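Local coordinates for amidohydrolase (Pseudomonas aeruginosa, PDB 2I5G), which is an amidohydrolase of the membrane dipeptidase (M19) family and probably cleaves dipeptides in a metal-dependent reaction, at the interface of chains A and B. Residues are numbered along the deposited sequence; one frame, centred on the assembly and turned at random. Chains: chain A/B, amidohydrolase.

Contact 1 and contact 2 are two patches of the same two-fold interface, their C-alpha centres about 19 Å apart. They have no residue in common, but one stretch of chain feeds both: the loop ahead of helix 139-151 supplies the glycines and the arginine of contact 1, and the first turns of that helix, with B:Asp100 and B:Leu125 from other loops, supply the chain B surface of contact 2. Because each patch has a twin with the chains exchanged, both subunits use the stretch in both patches. Contact 1 is a small charged clasp; contact 2 is broader and adds lysine–phenylalanine packing to its salt bridge.

Contact 1: the interface of chains A and B. Residues chain A 135-137, 167; chain B 133.
The loop that precedes helix 139-151 in chain B meets its own copy in chain A, together with helix 162-171 of chain A. The protein belongs to the M19 membrane dipeptidase family, whose fold is a barrel of alternating strands and helices. B:Arg133 reaches across to A:Glu167, and the two side chains come from opposite directions. Arginine suits this place because its long chain can span the gap and still present several N-H groups. Its CG lies anti to the backbone N (chi1 172°), and bends at chi2 and chi3 carry the guanidinium past the glycine loop to the carboxylate.

The salt bridge runs from NH1 of B:Arg133 to the carboxylate oxygen OE1 of A:Glu167, 3.0 Å away, and is nearly straight at the hydrogen (164°). OE1 lies in the guanidinium plane and is approached on its syn side. The two flat groups are turned 89° apart, so they do not form the familiar coplanar pair in which two nitrogens face two oxygens. Instead NH1 also makes a weak bond to OE2 of A:Glu167 at 3.1 Å, while NH2 is only a weak donor to OE1 at 3.4 Å. A:Glu167 is poorly ordered, which makes these details less certain.

The backbone N of A:Leu137 offers OE1 of A:Glu167 a further, weak hydrogen bond at 2.9 Å. This second-shell amide could help to steady the carboxylate and, with the arginine, would probably favour its charged form. The lack of side chains on the glycines probably lets the arginine lie close to the chain: C of A:Gly136 and N of A:Leu137 sit in plane at the guanidinium edge. The carbonyl O of A:Gly135 lies 3.4 Å from CD of B:Arg133 and weakly accepts from NH1 as well.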
ATOM      1  N   GLY A 135     -10.053   2.274   5.731  1.00 23.00           N
ATOM      2  CA  GLY A 135     -10.676   2.583   4.452  1.00 21.10           C
ATOM      3  C   GLY A 135     -11.446   1.460   3.772  1.00 21.34           C
ATOM      4  O   GLY A 135     -12.107   1.683   2.759  1.00 22.45           O
ATOM      5  N   GLY A 136     -11.368   0.251   4.320  1.00  9.11           N
ATOM      6  CA  GLY A 136     -12.070  -0.871   3.730  1.00  6.38           C
ATOM      7  C   GLY A 136     -11.160  -1.682   2.838  1.00  6.87           C
ATOM      8  O   GLY A 136      -9.997  -1.320   2.630  1.00  6.81           O
ATOM      9  N   LEU A 137     -11.687  -2.784   2.315  1.00  9.13           N
ATOM     10  CA  LEU A 137     -10.936  -3.665   1.427  1.00  9.45           C
ATOM     11  C   LEU A 137     -10.778  -2.988   0.064  1.00  9.50           C
ATOM     12  O   LEU A 137     -11.766  -2.575  -0.558  1.00 10.29           O
ATOM     13  CB  LEU A 137     -11.681  -4.989   1.271  1.00 13.17           C
ATOM     14  CG  LEU A 137     -10.996  -6.055   0.422  1.00 15.42           C
ATOM     15  CD1 LEU A 137      -9.616  -6.363   0.990  1.00 14.77           C
ATOM     16  CD2 LEU A 137     -11.860  -7.301   0.396  1.00 14.49           C
ATOM     17  N   GLU A 167     -15.474  -6.857   5.068  1.00 11.41           N
ATOM     18  CA  GLU A 167     -15.502  -7.086   3.627  1.00  9.42           C
ATOM     19  C   GLU A 167     -14.826  -8.408   3.293  1.00  7.34           C
ATOM     20  O   GLU A 167     -15.299  -9.161   2.444  1.00  5.12           O
ATOM     21  CB  GLU A 167     -14.818  -5.930   2.895  1.00 31.95           C
ATOM     22  CG  GLU A 167     -15.627  -4.642   2.923  1.00 34.94           C
ATOM     23  CD  GLU A 167     -14.855  -3.433   2.430  1.00 38.15           C
ATOM     24  OE1 GLU A 167     -14.335  -3.467   1.300  1.00 41.20           O
ATOM     25  OE2 GLU A 167     -14.772  -2.435   3.173  1.00 41.44           O
TER
ATOM     26  N   ARG B 133     -12.983   3.640  -4.438  1.00 16.68           N
ATOM     27  CA  ARG B 133     -13.392   4.185  -3.141  1.00 18.07           C
ATOM     28  C   ARG B 133     -12.163   4.779  -2.441  1.00 17.65           C
ATOM     29  O   ARG B 133     -11.256   4.050  -2.054  1.00 18.97           O
ATOM     30  CB  ARG B 133     -13.989   3.063  -2.283  1.00 15.37           C
ATOM     31  CG  ARG B 133     -14.289   3.446  -0.841  1.00 15.46           C
ATOM     32  CD  ARG B 133     -14.134   2.229   0.065  1.00 17.26           C
ATOM     33  NE  ARG B 133     -15.209   1.259  -0.097  1.00 17.39           N
ATOM     34  CZ  ARG B 133     -15.131  -0.016   0.271  1.00 19.28           C
ATOM     35  NH1 ARG B 133     -14.023  -0.492   0.820  1.00 22.25           N
ATOM     36  NH2 ARG B 133     -16.167  -0.820   0.089  1.00 22.01           N
TER

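Contact 2: the interface of chains A and B. Residues chain A 265-266, 268, 270; chain B 100, 125, 139-140, 143.
A:Arg270 leans across the start of helix 139-151 of chain B and meets B:Gly139, B:Phe140 and B:Glu143. With CG between the backbone N and the carbonyl carbon (chi1 65°) and the chain then extended to NE, its CB, CG and CD run past the carboxylate oxygen OE2 of B:Glu143, CG 3.3 Å from it. NE passes CA of B:Gly139, and CZ lies with the guanidinium face over the carbonyl carbon of B:Gly139, at 3.3 Å. A glycine has no side chain to hold this flat group away from the peptide. At the tip, NH2 lies beside the backbone N of B:Phe140, a contact of 3.3 Å. NH1 forms a salt bridge with OE2 of B:Glu143 at 2.8 Å, where OE2 offers its anti lone pair, although the two planes stand 77° apart. NH1 also donates to OD2 of the poorly ordered A:Asp265, coming from above the carboxylate plane. That aspartate receives A:Lys266 NZ too, so two cations probably stabilise its negative charge.

The lysine's aliphatic chain is used as a hydrophobic arm. CG touches CB of B:Asp100 at 3.4 Å, and CE rests over the face of the B:Phe140 ring, 3.9 Å from its centroid. The phenol OH of A:Tyr268 donates to the backbone O of B:Asp100 at 2.9 Å.

In the fold, 3-10 helix 265-267 and the loop after it pack against the N-terminal end of helix 139-151 and neighbouring loops of chain B.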
ATOM      1  N   ASP A 265       5.143   2.108  13.014  1.00 13.27           N
ATOM      2  CA  ASP A 265       4.701   1.805  11.651  1.00 13.74           C
ATOM      3  C   ASP A 265       5.889   1.422  10.759  1.00 12.89           C
ATOM      4  O   ASP A 265       6.923   2.093  10.769  1.00 11.98           O
ATOM      5  CB  ASP A 265       3.964   3.011  11.050  1.00 24.73           C
ATOM      6  CG  ASP A 265       3.322   2.697   9.701  1.00 25.93           C
ATOM      7  OD1 ASP A 265       2.514   1.750   9.642  1.00 27.92           O
ATOM      8  OD2 ASP A 265       3.621   3.397   8.704  1.00 24.46           O
ATOM      9  N   LYS A 266       5.730   0.342   9.995  1.00 12.22           N
ATOM     10  CA  LYS A 266       6.781  -0.138   9.101  1.00 12.37           C
ATOM     11  C   LYS A 266       7.953  -0.691   9.900  1.00 12.87           C
ATOM     12  O   LYS A 266       8.988  -1.052   9.338  1.00 14.18           O
ATOM     13  CB  LYS A 266       7.279   0.994   8.192  1.00 13.93           C
ATOM     14  CG  LYS A 266       6.550   1.133   6.865  1.00 13.29           C
ATOM     15  CD  LYS A 266       5.081   1.388   7.051  1.00 12.46           C
ATOM     16  CE  LYS A 266       4.387   1.519   5.719  1.00 11.38           C
ATOM     17  NZ  LYS A 266       2.999   1.994   5.929  1.00 13.18           N
ATOM     18  N   TYR A 268       9.664   1.042  11.997  1.00  7.26           N
ATOM     19  CA  TYR A 268      10.617   2.108  12.303  1.00  7.59           C
ATOM     20  C   TYR A 268      10.027   3.518  12.336  1.00  7.81           C
ATOM     21  O   TYR A 268      10.627   4.422  12.908  1.00  9.57           O
ATOM     22  CB  TYR A 268      11.763   2.092  11.280  1.00  9.51           C
ATOM     23  CG  TYR A 268      11.407   2.762   9.969  1.00  8.15           C
ATOM     24  CD1 TYR A 268      11.425   4.153   9.850  1.00  7.79           C
ATOM     25  CD2 TYR A 268      10.972   2.013   8.875  1.00  7.74           C
ATOM     26  CE1 TYR A 268      11.013   4.782   8.678  1.00 10.87           C
ATOM     27  CE2 TYR A 268      10.556   2.632   7.695  1.00 11.22           C
ATOM     28  CZ  TYR A 268      10.578   4.017   7.605  1.00 13.05           C
ATOM     29  OH  TYR A 268      10.166   4.641   6.444  1.00 17.39           O
ATOM     30  N   ARG A 270       6.557   6.309  12.824  1.00 13.95           N
ATOM     31  CA  ARG A 270       5.838   6.821  13.984  1.00 15.12           C
ATOM     32  C   ARG A 270       5.356   5.741  14.955  1.00 16.17           C
ATOM     33  O   ARG A 270       5.112   4.599  14.579  1.00 16.38           O
ATOM     34  CB  ARG A 270       4.647   7.658  13.520  1.00  9.00           C
ATOM     35  CG  ARG A 270       3.615   6.850  12.783  1.00 11.26           C
ATOM     36  CD  ARG A 270       2.538   7.714  12.152  1.00 11.27           C
ATOM     37  NE  ARG A 270       1.550   6.867  11.496  1.00 10.05           N
ATOM     38  CZ  ARG A 270       1.831   6.056  10.485  1.00  8.93           C
ATOM     39  NH1 ARG A 270       3.069   6.000  10.011  1.00  6.72           N
ATOM     40  NH2 ARG A 270       0.884   5.275   9.975  1.00  6.97           N
TER
ATOM     41  N   ASP B 100       8.222   1.631   1.465  1.00  6.71           N
ATOM     42  CA  ASP B 100       7.940   1.943   2.865  1.00  6.30           C
ATOM     43  C   ASP B 100       9.112   2.625   3.549  1.00  5.63           C
ATOM     44  O   ASP B 100       9.328   2.464   4.749  1.00  4.54           O
ATOM     45  CB  ASP B 100       7.560   0.672   3.629  1.00  7.42           C
ATOM     46  CG  ASP B 100       8.690  -0.336   3.701  1.00  7.74           C
ATOM     47  OD1 ASP B 100       9.644  -0.239   2.902  1.00  7.75           O
ATOM     48  OD2 ASP B 100       8.612  -1.243   4.553  1.00  9.88           O
ATOM     49  N   LEU B 125       0.241   3.180  -0.226  1.00  9.69           N
ATOM     50  CA  LEU B 125       0.681   2.995   1.137  1.00  6.42           C
ATOM     51  C   LEU B 125       0.368   4.337   1.778  1.00  6.98           C
ATOM     52  O   LEU B 125       0.206   4.436   2.989  1.00  8.30           O
ATOM     53  CB  LEU B 125       2.184   2.733   1.177  1.00  3.18           C
ATOM     54  CG  LEU B 125       2.679   1.441   1.834  1.00  1.45           C
ATOM     55  CD1 LEU B 125       1.853   0.231   1.401  1.00  1.14           C
ATOM     56  CD2 LEU B 125       4.138   1.254   1.452  1.00  1.14           C
ATOM     57  N   GLY B 139      -1.416   7.675   7.839  1.00  9.53           N
ATOM     58  CA  GLY B 139      -0.378   8.187   8.710  1.00  8.10           C
ATOM     59  C   GLY B 139       0.969   8.145   8.017  1.00  8.85           C
ATOM     60  O   GLY B 139       1.788   9.058   8.165  1.00  9.23           O
ATOM     61  N   PHE B 140       1.207   7.079   7.264  1.00  6.91           N
ATOM     62  CA  PHE B 140       2.460   6.958   6.530  1.00  8.27           C
ATOM     63  C   PHE B 140       2.507   8.044   5.450  1.00  8.02           C
ATOM     64  O   PHE B 140       3.570   8.574   5.131  1.00  9.02           O
ATOM     65  CB  PHE B 140       2.567   5.581   5.878  1.00  4.94           C
ATOM     66  CG  PHE B 140       3.858   5.359   5.158  1.00  4.38           C
ATOM     67  CD1 PHE B 140       5.050   5.267   5.863  1.00  3.77           C
ATOM     68  CD2 PHE B 140       3.887   5.250   3.773  1.00  4.88           C
ATOM     69  CE1 PHE B 140       6.257   5.068   5.197  1.00  5.02           C
ATOM     70  CE2 PHE B 140       5.084   5.050   3.097  1.00  3.55           C
ATOM     71  CZ  PHE B 140       6.272   4.960   3.809  1.00  5.32           C
ATOM     72  N   GLU B 143       3.434  11.375   6.803  1.00 15.07           N
ATOM     73  CA  GLU B 143       4.866  11.477   7.059  1.00 14.98           C
ATOM     74  C   GLU B 143       5.587  11.761   5.742  1.00 13.89           C
ATOM     75  O   GLU B 143       6.507  12.583   5.690  1.00 12.77           O
ATOM     76  CB  GLU B 143       5.410  10.191   7.709  1.00 16.73           C
ATOM     77  CG  GLU B 143       4.846   9.915   9.108  1.00 19.78           C
ATOM     78  CD  GLU B 143       5.695   8.946   9.930  1.00 21.01           C
ATOM     79  OE1 GLU B 143       6.791   9.338  10.385  1.00 22.33           O
ATOM     80  OE2 GLU B 143       5.269   7.789  10.120  1.00 21.10           O
TER